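Local atomic coordinates of acid phosphatase (Bacillus anthracis, PDB entry 2I33), a protein that probably hydrolyses phosphate monoesters at acidic pH, as a magnesium-binding class C acid phosphatase of the HAD superfamily. Residues D24-T29 with P215-G220; K59-L64 with D119-S124; K90-I95 with N125-Q130. One frame throughout, in Å; residues are numbered along the deposited sequence.

Contact 1 of 3, residues D24-T29 with P215-G220; sequences DLWYQT and PNPMYG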
loop_
_atom_site.group_PDB
_atom_site.type_symbol
_atom_site.label_atom_id
_atom_site.label_comp_id
_atom_site.label_asym_id
_atom_site.label_seq_id
_atom_site.Cartn_x
_atom_site.Cartn_y
_atom_site.Cartn_z
ATOM N N ASP A 24 -4.310 8.013 -8.122
ATOM C CA ASP A 24 -5.757 8.065 -7.874
ATOM C C ASP A 24 -6.448 6.885 -8.508
ATOM O O ASP A 24 -7.330 6.263 -7.907
ATOM C CB ASP A 24 -6.360 9.331 -8.480
ATOM C CG ASP A 24 -5.972 10.585 -7.754
ATOM O OD1 ASP A 24 -5.322 10.517 -6.689
ATOM O OD2 ASP A 24 -6.328 11.670 -8.267
ATOM N N LEU A 25 -6.021 6.566 -9.712
ATOM C CA LEU A 25 -6.620 5.486 -10.473
ATOM C C LEU A 25 -6.365 4.145 -9.772
ATOM O O LEU A 25 -7.250 3.319 -9.648
ATOM C CB LEU A 25 -6.020 5.490 -11.865
ATOM C CG LEU A 25 -6.639 4.528 -12.855
ATOM C CD1 LEU A 25 -8.113 4.801 -13.085
ATOM C CD2 LEU A 25 -5.877 4.682 -14.110
ATOM N N TRP A 26 -5.143 3.954 -9.285
ATOM C CA TRP A 26 -4.817 2.765 -8.495
ATOM C C TRP A 26 -5.730 2.689 -7.268
ATOM O O TRP A 26 -6.314 1.662 -6.926
ATOM C CB TRP A 26 -3.361 2.820 -8.001
ATOM C CG TRP A 26 -2.946 1.627 -7.223
ATOM C CD1 TRP A 26 -2.564 0.404 -7.709
ATOM C CD2 TRP A 26 -2.863 1.529 -5.802
ATOM N NE1 TRP A 26 -2.252 -0.443 -6.670
ATOM C CE2 TRP A 26 -2.412 0.235 -5.493
ATOM C CE3 TRP A 26 -3.128 2.413 -4.765
ATOM C CZ2 TRP A 26 -2.212 -0.196 -4.208
ATOM C CZ3 TRP A 26 -2.914 1.990 -3.475
ATOM C CH2 TRP A 26 -2.490 0.677 -3.201
ATOM N N TYR A 27 -5.804 3.791 -6.564
ATOM C CA TYR A 27 -6.539 3.781 -5.308
ATOM C C TYR A 27 -8.020 3.470 -5.557
ATOM O O TYR A 27 -8.661 2.727 -4.788
ATOM C CB TYR A 27 -6.409 5.134 -4.650
ATOM C CG TYR A 27 -6.901 5.085 -3.232
ATOM C CD1 TYR A 27 -6.063 4.693 -2.209
ATOM C CD2 TYR A 27 -8.203 5.414 -2.916
ATOM C CE1 TYR A 27 -6.512 4.624 -0.871
ATOM C CE2 TYR A 27 -8.657 5.331 -1.588
ATOM C CZ TYR A 27 -7.824 4.923 -0.582
ATOM O OH TYR A 27 -8.262 4.864 0.724
ATOM N N GLN A 28 -8.570 4.029 -6.633
ATOM C CA GLN A 28 -9.984 3.862 -6.938
ATOM C C GLN A 28 -10.369 2.554 -7.575
ATOM O O GLN A 28 -11.519 2.111 -7.431
ATOM C CB GLN A 28 -10.448 4.967 -7.875
ATOM C CG GLN A 28 -10.602 6.247 -7.182
ATOM C CD GLN A 28 -11.607 7.157 -7.857
ATOM O OE1 GLN A 28 -11.532 7.409 -9.063
ATOM N NE2 GLN A 28 -12.567 7.640 -7.089
ATOM N N THR A 29 -9.459 1.952 -8.320
ATOM C CA THR A 29 -9.824 0.804 -9.130
ATOM C C THR A 29 -9.057 -0.457 -8.800
ATOM O O THR A 29 -9.533 -1.537 -9.143
ATOM C CB THR A 29 -9.702 1.064 -10.652
ATOM O OG1 THR A 29 -8.327 1.128 -11.010
ATOM C CG2 THR A 29 -10.393 2.356 -11.070
ATOM N N PRO A 215 -2.389 1.900 2.393
ATOM C CA PRO A 215 -1.714 2.627 1.291
ATOM C C PRO A 215 -2.470 3.818 0.749
ATOM O O PRO A 215 -3.591 3.694 0.268
ATOM C CB PRO A 215 -1.618 1.546 0.214
ATOM C CG PRO A 215 -2.913 0.759 0.429
ATOM C CD PRO A 215 -3.006 0.641 1.931
ATOM N N ASN A 216 -1.821 4.970 0.743
ATOM C CA ASN A 216 -2.389 6.182 0.176
ATOM C C ASN A 216 -1.332 6.965 -0.603
ATOM O O ASN A 216 -0.663 7.857 -0.085
ATOM C CB ASN A 216 -2.976 7.070 1.265
ATOM C CG ASN A 216 -3.554 8.350 0.697
ATOM O OD1 ASN A 216 -3.549 8.524 -0.550
ATOM N ND2 ASN A 216 -4.045 9.227 1.563
ATOM N N PRO A 217 -1.190 6.623 -1.877
ATOM C CA PRO A 217 -0.260 7.347 -2.740
ATOM C C PRO A 217 -0.819 8.622 -3.331
ATOM O O PRO A 217 -0.154 9.215 -4.189
ATOM C CB PRO A 217 0.001 6.341 -3.866
ATOM C CG PRO A 217 -1.287 5.639 -3.966
ATOM C CD PRO A 217 -1.840 5.507 -2.591
ATOM N N MET A 218 -2.036 9.001 -2.941
ATOM C CA MET A 218 -2.694 10.161 -3.544
ATOM C C MET A 218 -2.232 11.471 -2.924
ATOM O O MET A 218 -2.134 12.509 -3.592
ATOM C CB MET A 218 -4.203 10.056 -3.363
ATOM C CG MET A 218 -4.836 8.821 -4.042
ATOM S SD MET A 218 -6.599 8.853 -3.854
ATOM C CE MET A 218 -6.721 8.423 -2.101
ATOM N N TYR A 219 -2.014 11.414 -1.628
ATOM C CA TYR A 219 -1.757 12.598 -0.839
ATOM C C TYR A 219 -1.325 12.191 0.570
ATOM O O TYR A 219 -1.446 11.032 0.970
ATOM C CB TYR A 219 -3.003 13.483 -0.777
ATOM C CG TYR A 219 -4.049 12.920 0.143
ATOM C CD1 TYR A 219 -5.105 12.187 -0.327
ATOM C CD2 TYR A 219 -3.954 13.102 1.519
ATOM C CE1 TYR A 219 -6.064 11.687 0.506
ATOM C CE2 TYR A 219 -4.900 12.555 2.383
ATOM C CZ TYR A 219 -5.950 11.839 1.880
ATOM O OH TYR A 219 -6.870 11.319 2.759
ATOM N N GLY A 220 -0.860 13.179 1.317
ATOM C CA GLY A 220 -0.514 12.969 2.698
ATOM C C GLY A 220 0.742 13.681 3.093
ATOM O O GLY A 220 1.276 14.541 2.356
#

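Contact 2 of 3, residues K59-L64 with D119-S124; sequences KPAIVL and DIYYIS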
loop_
_atom_site.group_PDB
_atom_site.type_symbol
_atom_site.label_atom_id
_atom_site.label_comp_id
_atom_site.label_asym_id
_atom_site.label_seq_id
_atom_site.Cartn_x
_atom_site.Cartn_y
_atom_site.Cartn_z
ATOM N N LYS A 59 -9.099 -0.105 30.171
ATOM C CA LYS A 59 -10.089 -0.493 29.189
ATOM C C LYS A 59 -9.432 -0.439 27.806
ATOM O O LYS A 59 -8.792 0.539 27.472
ATOM C CB LYS A 59 -11.246 0.485 29.295
ATOM C CG LYS A 59 -12.291 0.478 28.218
ATOM C CD LYS A 59 -13.188 -0.728 28.242
ATOM C CE LYS A 59 -14.404 -0.485 27.365
ATOM N NZ LYS A 59 -15.092 0.757 27.783
ATOM N N PRO A 60 -9.535 -1.519 27.020
ATOM C CA PRO A 60 -8.889 -1.433 25.720
ATOM C C PRO A 60 -9.570 -0.457 24.758
ATOM O O PRO A 60 -10.795 -0.310 24.753
ATOM C CB PRO A 60 -8.977 -2.869 25.178
ATOM C CG PRO A 60 -10.044 -3.518 25.974
ATOM C CD PRO A 60 -10.147 -2.834 27.272
ATOM N N ALA A 61 -8.761 0.179 23.921
ATOM C CA ALA A 61 -9.275 0.960 22.802
ATOM C C ALA A 61 -8.447 0.728 21.554
ATOM O O ALA A 61 -7.321 0.242 21.616
ATOM C CB ALA A 61 -9.278 2.426 23.107
ATOM N N ILE A 62 -9.042 1.061 20.433
ATOM C CA ILE A 62 -8.293 1.230 19.201
ATOM C C ILE A 62 -8.574 2.613 18.657
ATOM O O ILE A 62 -9.585 3.244 18.997
ATOM C CB ILE A 62 -8.638 0.174 18.137
ATOM C CG1 ILE A 62 -10.082 0.339 17.659
ATOM C CG2 ILE A 62 -8.336 -1.230 18.694
ATOM C CD1 ILE A 62 -10.401 -0.556 16.497
ATOM N N VAL A 63 -7.627 3.087 17.864
ATOM C CA VAL A 63 -7.679 4.388 17.256
ATOM C C VAL A 63 -7.545 4.215 15.764
ATOM O O VAL A 63 -6.689 3.477 15.326
ATOM C CB VAL A 63 -6.522 5.243 17.755
ATOM C CG1 VAL A 63 -6.298 6.450 16.838
ATOM C CG2 VAL A 63 -6.778 5.647 19.192
ATOM N N LEU A 64 -8.399 4.895 15.026
ATOM C CA LEU A 64 -8.313 4.930 13.589
ATOM C C LEU A 64 -8.403 6.331 13.055
ATOM O O LEU A 64 -9.188 7.155 13.513
ATOM C CB LEU A 64 -9.438 4.140 12.947
ATOM C CG LEU A 64 -9.664 2.732 13.480
ATOM C CD1 LEU A 64 -10.761 2.709 14.544
ATOM C CD2 LEU A 64 -10.014 1.813 12.345
ATOM N N ASP A 119 -13.540 -0.095 22.920
ATOM C CA ASP A 119 -13.873 1.234 22.458
ATOM C C ASP A 119 -13.088 1.628 21.209
ATOM O O ASP A 119 -11.916 1.298 21.050
ATOM C CB ASP A 119 -13.640 2.281 23.558
ATOM C CG ASP A 119 -14.756 2.304 24.600
ATOM O OD1 ASP A 119 -15.919 2.037 24.208
ATOM O OD2 ASP A 119 -14.468 2.618 25.792
ATOM N N ILE A 120 -13.768 2.348 20.329
ATOM C CA ILE A 120 -13.182 2.837 19.090
ATOM C C ILE A 120 -13.099 4.346 19.150
ATOM O O ILE A 120 -14.078 5.018 19.491
ATOM C CB ILE A 120 -14.081 2.441 17.911
ATOM C CG1 ILE A 120 -14.167 0.906 17.849
ATOM C CG2 ILE A 120 -13.593 3.056 16.608
ATOM C CD1 ILE A 120 -15.329 0.410 17.038
ATOM N N TYR A 121 -11.931 4.890 18.806
ATOM C CA TYR A 121 -11.768 6.332 18.641
ATOM C C TYR A 121 -11.328 6.641 17.249
ATOM O O TYR A 121 -10.342 6.104 16.770
ATOM C CB TYR A 121 -10.805 6.904 19.650
ATOM C CG TYR A 121 -11.453 6.721 20.980
ATOM C CD1 TYR A 121 -12.406 7.619 21.427
ATOM C CD2 TYR A 121 -11.209 5.584 21.741
ATOM C CE1 TYR A 121 -13.069 7.409 22.627
ATOM C CE2 TYR A 121 -11.844 5.367 22.916
ATOM C CZ TYR A 121 -12.772 6.273 23.367
ATOM O OH TYR A 121 -13.397 6.030 24.570
ATOM N N TYR A 122 -12.132 7.454 16.588
ATOM C CA TYR A 122 -11.811 7.935 15.252
ATOM C C TYR A 122 -11.113 9.275 15.430
ATOM O O TYR A 122 -11.759 10.285 15.663
ATOM C CB TYR A 122 -13.064 8.119 14.402
ATOM C CG TYR A 122 -13.946 6.894 14.317
ATOM C CD1 TYR A 122 -13.651 5.870 13.460
ATOM C CD2 TYR A 122 -15.091 6.770 15.113
ATOM C CE1 TYR A 122 -14.452 4.762 13.359
ATOM C CE2 TYR A 122 -15.883 5.660 15.032
ATOM C CZ TYR A 122 -15.566 4.659 14.147
ATOM O OH TYR A 122 -16.364 3.547 14.049
ATOM N N ILE A 123 -9.785 9.283 15.292
ATOM C CA ILE A 123 -9.004 10.498 15.437
ATOM C C ILE A 123 -8.647 10.937 14.024
ATOM O O ILE A 123 -7.848 10.304 13.371
ATOM C CB ILE A 123 -7.760 10.257 16.301
ATOM C CG1 ILE A 123 -8.197 9.754 17.681
ATOM C CG2 ILE A 123 -6.947 11.552 16.419
ATOM C CD1 ILE A 123 -7.057 9.396 18.619
ATOM N N SER A 124 -9.238 12.049 13.601
ATOM C CA SER A 124 -9.212 12.493 12.212
ATOM C C SER A 124 -8.944 13.978 12.135
ATOM O O SER A 124 -9.389 14.725 13.000
ATOM C CB SER A 124 -10.577 12.209 11.591
ATOM O OG SER A 124 -10.763 12.936 10.399
#

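Contact 3 of 3, residues K90-I95 with N125-Q130; sequences KWDDWI and NRKTNQ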
loop_
_atom_site.group_PDB
_atom_site.type_symbol
_atom_site.label_atom_id
_atom_site.label_comp_id
_atom_site.label_asym_id
_atom_site.label_seq_id
_atom_site.Cartn_x
_atom_site.Cartn_y
_atom_site.Cartn_z
ATOM N N LYS A 90 -13.310 22.524 -3.204
ATOM C CA LYS A 90 -14.553 21.755 -3.010
ATOM C C LYS A 90 -14.413 20.568 -2.042
ATOM O O LYS A 90 -15.238 19.660 -2.010
ATOM C CB LYS A 90 -15.153 21.392 -4.382
ATOM C CG LYS A 90 -15.638 22.621 -5.108
ATOM C CD LYS A 90 -16.428 22.327 -6.360
ATOM C CE LYS A 90 -17.074 23.610 -6.875
ATOM N NZ LYS A 90 -17.861 23.492 -8.148
ATOM N N TRP A 91 -13.390 20.589 -1.180
ATOM C CA TRP A 91 -13.265 19.554 -0.177
ATOM C C TRP A 91 -14.413 19.641 0.826
ATOM O O TRP A 91 -15.041 18.630 1.162
ATOM C CB TRP A 91 -11.923 19.662 0.530
ATOM C CG TRP A 91 -11.770 18.702 1.632
ATOM C CD1 TRP A 91 -11.764 18.978 2.957
ATOM C CD2 TRP A 91 -11.569 17.299 1.507
ATOM N NE1 TRP A 91 -11.599 17.809 3.682
ATOM C CE2 TRP A 91 -11.477 16.764 2.812
ATOM C CE3 TRP A 91 -11.480 16.431 0.425
ATOM C CZ2 TRP A 91 -11.288 15.394 3.047
ATOM C CZ3 TRP A 91 -11.282 15.103 0.657
ATOM C CH2 TRP A 91 -11.192 14.586 1.957
ATOM N N ASP A 92 -14.711 20.836 1.308
ATOM C CA ASP A 92 -15.817 20.982 2.255
ATOM C C ASP A 92 -17.140 20.574 1.628
ATOM O O ASP A 92 -17.986 19.960 2.310
ATOM C CB ASP A 92 -15.901 22.403 2.771
ATOM C CG ASP A 92 -14.760 22.731 3.727
ATOM O OD1 ASP A 92 -13.968 21.795 4.021
ATOM O OD2 ASP A 92 -14.704 23.917 4.161
ATOM N N ASP A 93 -17.324 20.911 0.353
ATOM C CA ASP A 93 -18.522 20.481 -0.387
ATOM C C ASP A 93 -18.633 18.950 -0.347
ATOM O O ASP A 93 -19.690 18.389 -0.047
ATOM C CB ASP A 93 -18.486 20.961 -1.843
ATOM C CG ASP A 93 -18.762 22.460 -2.003
ATOM O OD1 ASP A 93 -19.065 23.171 -1.015
ATOM O OD2 ASP A 93 -18.741 22.914 -3.170
ATOM N N TRP A 94 -17.524 18.298 -0.639
ATOM C CA TRP A 94 -17.441 16.842 -0.578
ATOM C C TRP A 94 -17.774 16.310 0.820
ATOM O O TRP A 94 -18.615 15.406 0.982
ATOM C CB TRP A 94 -16.039 16.417 -0.981
ATOM C CG TRP A 94 -15.738 14.997 -0.676
ATOM C CD1 TRP A 94 -14.859 14.536 0.240
ATOM C CD2 TRP A 94 -16.374 13.845 -1.235
ATOM N NE1 TRP A 94 -14.866 13.153 0.273
ATOM C CE2 TRP A 94 -15.816 12.704 -0.599
ATOM C CE3 TRP A 94 -17.375 13.653 -2.176
ATOM C CZ2 TRP A 94 -16.197 11.401 -0.937
ATOM C CZ3 TRP A 94 -17.755 12.364 -2.486
ATOM C CH2 TRP A 94 -17.180 11.263 -1.866
ATOM N N ILE A 95 -17.122 16.845 1.834
ATOM C CA ILE A 95 -17.406 16.394 3.211
ATOM C C ILE A 95 -18.886 16.548 3.555
ATOM O O ILE A 95 -19.489 15.641 4.156
ATOM C CB ILE A 95 -16.545 17.169 4.200
ATOM C CG1 ILE A 95 -15.074 16.783 4.008
ATOM C CG2 ILE A 95 -17.035 16.927 5.644
ATOM C CD1 ILE A 95 -14.684 15.394 4.411
ATOM N N ASN A 125 -8.204 14.417 11.114
ATOM C CA ASN A 125 -7.964 15.833 10.907
ATOM C C ASN A 125 -8.995 16.564 10.041
ATOM O O ASN A 125 -8.781 17.714 9.653
ATOM C CB ASN A 125 -6.525 16.076 10.454
ATOM C CG ASN A 125 -5.532 15.734 11.543
ATOM O OD1 ASN A 125 -5.928 15.577 12.691
ATOM N ND2 ASN A 125 -4.250 15.632 11.198
ATOM N N ARG A 126 -10.155 15.936 9.842
ATOM C CA ARG A 126 -11.342 16.734 9.560
ATOM C C ARG A 126 -11.485 17.780 10.657
ATOM O O ARG A 126 -11.039 17.582 11.806
ATOM C CB ARG A 126 -12.579 15.861 9.500
ATOM C CG ARG A 126 -12.623 14.966 8.296
ATOM C CD ARG A 126 -13.655 13.917 8.431
ATOM N NE ARG A 126 -13.731 13.193 7.174
ATOM C CZ ARG A 126 -14.831 12.976 6.469
ATOM N NH1 ARG A 126 -16.007 13.390 6.891
ATOM N NH2 ARG A 126 -14.732 12.367 5.295
ATOM N N LYS A 127 -12.092 18.898 10.286
ATOM C CA LYS A 127 -12.262 20.021 11.182
ATOM C C LYS A 127 -13.406 19.724 12.144
ATOM O O LYS A 127 -14.380 19.084 11.793
ATOM C CB LYS A 127 -12.552 21.275 10.369
ATOM C CG LYS A 127 -11.458 21.621 9.337
ATOM C CD LYS A 127 -11.810 22.858 8.506
ATOM C CE LYS A 127 -12.792 22.533 7.380
ATOM N NZ LYS A 127 -12.982 23.666 6.429
ATOM N N THR A 128 -13.300 20.229 13.364
ATOM C CA THR A 128 -14.375 20.046 14.331
ATOM C C THR A 128 -15.746 20.532 13.821
ATOM O O THR A 128 -16.780 19.978 14.207
ATOM C CB THR A 128 -14.020 20.729 15.647
ATOM O OG1 THR A 128 -13.497 22.035 15.359
ATOM C CG2 THR A 128 -12.985 19.908 16.374
ATOM N N ASN A 129 -15.762 21.522 12.927
ATOM C CA ASN A 129 -17.035 22.006 12.361
ATOM C C ASN A 129 -17.606 21.103 11.264
ATOM O O ASN A 129 -18.671 21.368 10.704
ATOM C CB ASN A 129 -16.937 23.471 11.898
ATOM C CG ASN A 129 -16.030 23.663 10.683
ATOM O OD1 ASN A 129 -15.636 22.712 10.022
ATOM N ND2 ASN A 129 -15.698 24.917 10.394
ATOM N N GLN A 130 -16.900 20.010 10.993
ATOM C CA GLN A 130 -17.369 18.984 10.079
ATOM C C GLN A 130 -17.835 17.766 10.854
ATOM O O GLN A 130 -18.064 16.731 10.278
ATOM C CB GLN A 130 -16.247 18.627 9.102
ATOM C CG GLN A 130 -15.883 19.808 8.244
ATOM C CD GLN A 130 -14.674 19.595 7.380
ATOM O OE1 GLN A 130 -13.687 19.004 7.794
ATOM N NE2 GLN A 130 -14.738 20.121 6.153
HETATM O O HOH W 1 -11.555 18.285 6.371
HETATM O O HOH W 2 -17.495 20.874 5.338
HETATM O O HOH W 3 -11.158 22.277 4.451
HETATM O O HOH W 4 -18.706 13.558 5.755
#

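Contact 1 of 3, residues D24-T29 with P215-G220
Asp-24 and Met-218 bring the backbones of 24-29 and 215-220 closest, with their CA atoms 5.7 Å apart; toward Tyr-27 and Asn-216 the CA separation widens to 7.3 Å. A helix here meets a loop of the HAD fold, the one that follows strand 211-213 and contains an Asx turn: Asn-216 OD1 accepts from Met-218 N at 2.9 Å. No hydrogen bond joins the two segments, and side chains fill the gap. Tyr-27 points its CB toward the loop, and its ring receives Met-218 on one face. Met-218 CE sits 3.5 Å from the centroid of the Tyr-27 ring, 13° off the normal, a CH-pi contact over the middle of the ring. SD lies obliquely to the same ring, completing a Met-aromatic contact; the bend of the methionine at chi3 (-73°) sets CE over the ring while SD stays nearer Tyr-27 CB. At the edge of the ring, in its plane, comes the carbonyl oxygen of Pro-215, 3.3 Å from Tyr-27 CE1. The phenol oxygen is hydrogen-bonded to Tyr-37 OH in helix 31-54. Trp-26 meets both prolines with the benzo part of its indole: CH2 lies 3.6 Å from Pro-215 CB, at the ring edge, and CZ3 touches Pro-217 CD. The second subunit also packs here, its Trp-222 ring edge-to-face with Trp-26. Asn-216 ND2 is hydrogen-bonded to Asp-180 OD2, a magnesium ligand, so the loop is tied to the metal site; the side chain of Tyr-27 is about 8 Å from the ion. At the start of 24-29, the carboxylate oxygen Asp-24 OD1 rests 3.2 Å from Met-218 CG.

Contact 2 of 3, residues K59-L64 with D119-S124
Val-63 and Tyr-121 pair near the middle of two adjacent parallel strands, 59-64 and 119-124, in the central sheet of the HAD Rossmann-like fold. The strand axes approach to 4.7 Å with a 24° twist. Between Ile-62 and Leu-64 the pairing is tight: Ile-62 N gives to Asp-119 O, Tyr-121 N to Ile-62 O and Leu-64 N to Tyr-121 O, each at 2.9 Å. The buried side chains also pack closely. On the face shared by Ala-61 and Val-63, Val-63 CG1, anti to its backbone N (chi1 163°), meets Ile-123 CD1 at 3.5 Å, and Ala-61 CB lies in plane at the edge of the Tyr-121 ring. On the other face Ile-62 and Ile-120 run side by side, pointing the same way, and Leu-64, which also touches Leu-110 of helix 106-115, packs CD1 3.5 Å from Ile-120 CG2. That CG2 also lies over one face of the Tyr-122 ring, toward its rim. The opposite end, at Lys-59, is looser. Asp-119 N reaches Pro-60 O only by a weak bond of 3.3 Å, and exposed Lys-59 crosses to Asp-119 in a salt bridge; His-172 NE2 is a second partner of the same carboxylate oxygen. Lys-59 NZ stands 2.8 Å from Asp-119 OD2, 50° above the carboxylate plane.

Contact 3 of 3, residues K90-I95 with N125-Q130
Ile-95 and Arg-126 reach each other tip to tip: chi2 of Ile-95 (-69°) turns CD1 toward the arginine, while Arg-126 runs extended from CG to NE, with chi3 174°. The methyl lands over the centre of one guanidinium face, with Ile-95 CD1 3.2 Å from Arg-126 CZ. The contact joins helix 91-97 to the loop between strand 119-125 and helix 131-141. Beside it, Ile-95 CG2 packs on Gln-130 CB at 3.9 Å.

Toward the start of the helix the contact becomes polar. Lys-127, bent at chi3, brings NZ to Asp-92 in a salt bridge, 2.9 Å from OD2 on the syn side and close to the carboxylate plane; its bond to OD1 is weak. Asp-92 OD1 also lies 2.8 Å from Gln-130 NE2, the carboxylate and amide planes standing 80° apart. The other end of that amide is fixed within the loop, since Lys-127 N donates to Gln-130 OE1 at 3.0 Å. Waters fill in between: one accepts from Trp-91 NE1 and donates to Gln-130 OE1, another accepts from Lys-127 NZ and donates to Asp-92 OD1. A further water, in plane at the guanidinium edge, accepts from Arg-126 NH1 and lies 2.7 Å from Ile-95 O.

Arg-126 NH2 forms a salt bridge with Asp-67, a magnesium ligand, and NH1 bonds to Thr-134 OG1 as well as to that water. Arg-126 is thus a second-shell residue of the metal site, and Ile-95 backs its guanidinium, consistent with a group held by N-H bonds at the edge and by the methyl over one face.

In the fold
From the N terminus, helix 21-29 comes first, and contact 1 closes the longest loop by joining it to 215-220, after the last strand of the sheet. Contacts 2 and 3 are nested inside that loop. Strand 59-64 opens contact 2 and helix 91-97 opens contact 3 before the chain reaches 119-124 and, directly in sequence, 125-130; the two loops therefore cross. Contact 2 pairs two neighbouring strands of the parallel sheet, contact 3 sets a helix against the loop leaving strand 119-125, and contact 1, on the opposite side of the chain's centre from contact 2, joins helix 21-29 to the loop before helix 221-226. Their centres lie 19 to 24 Å apart, yet each approaches the magnesium site.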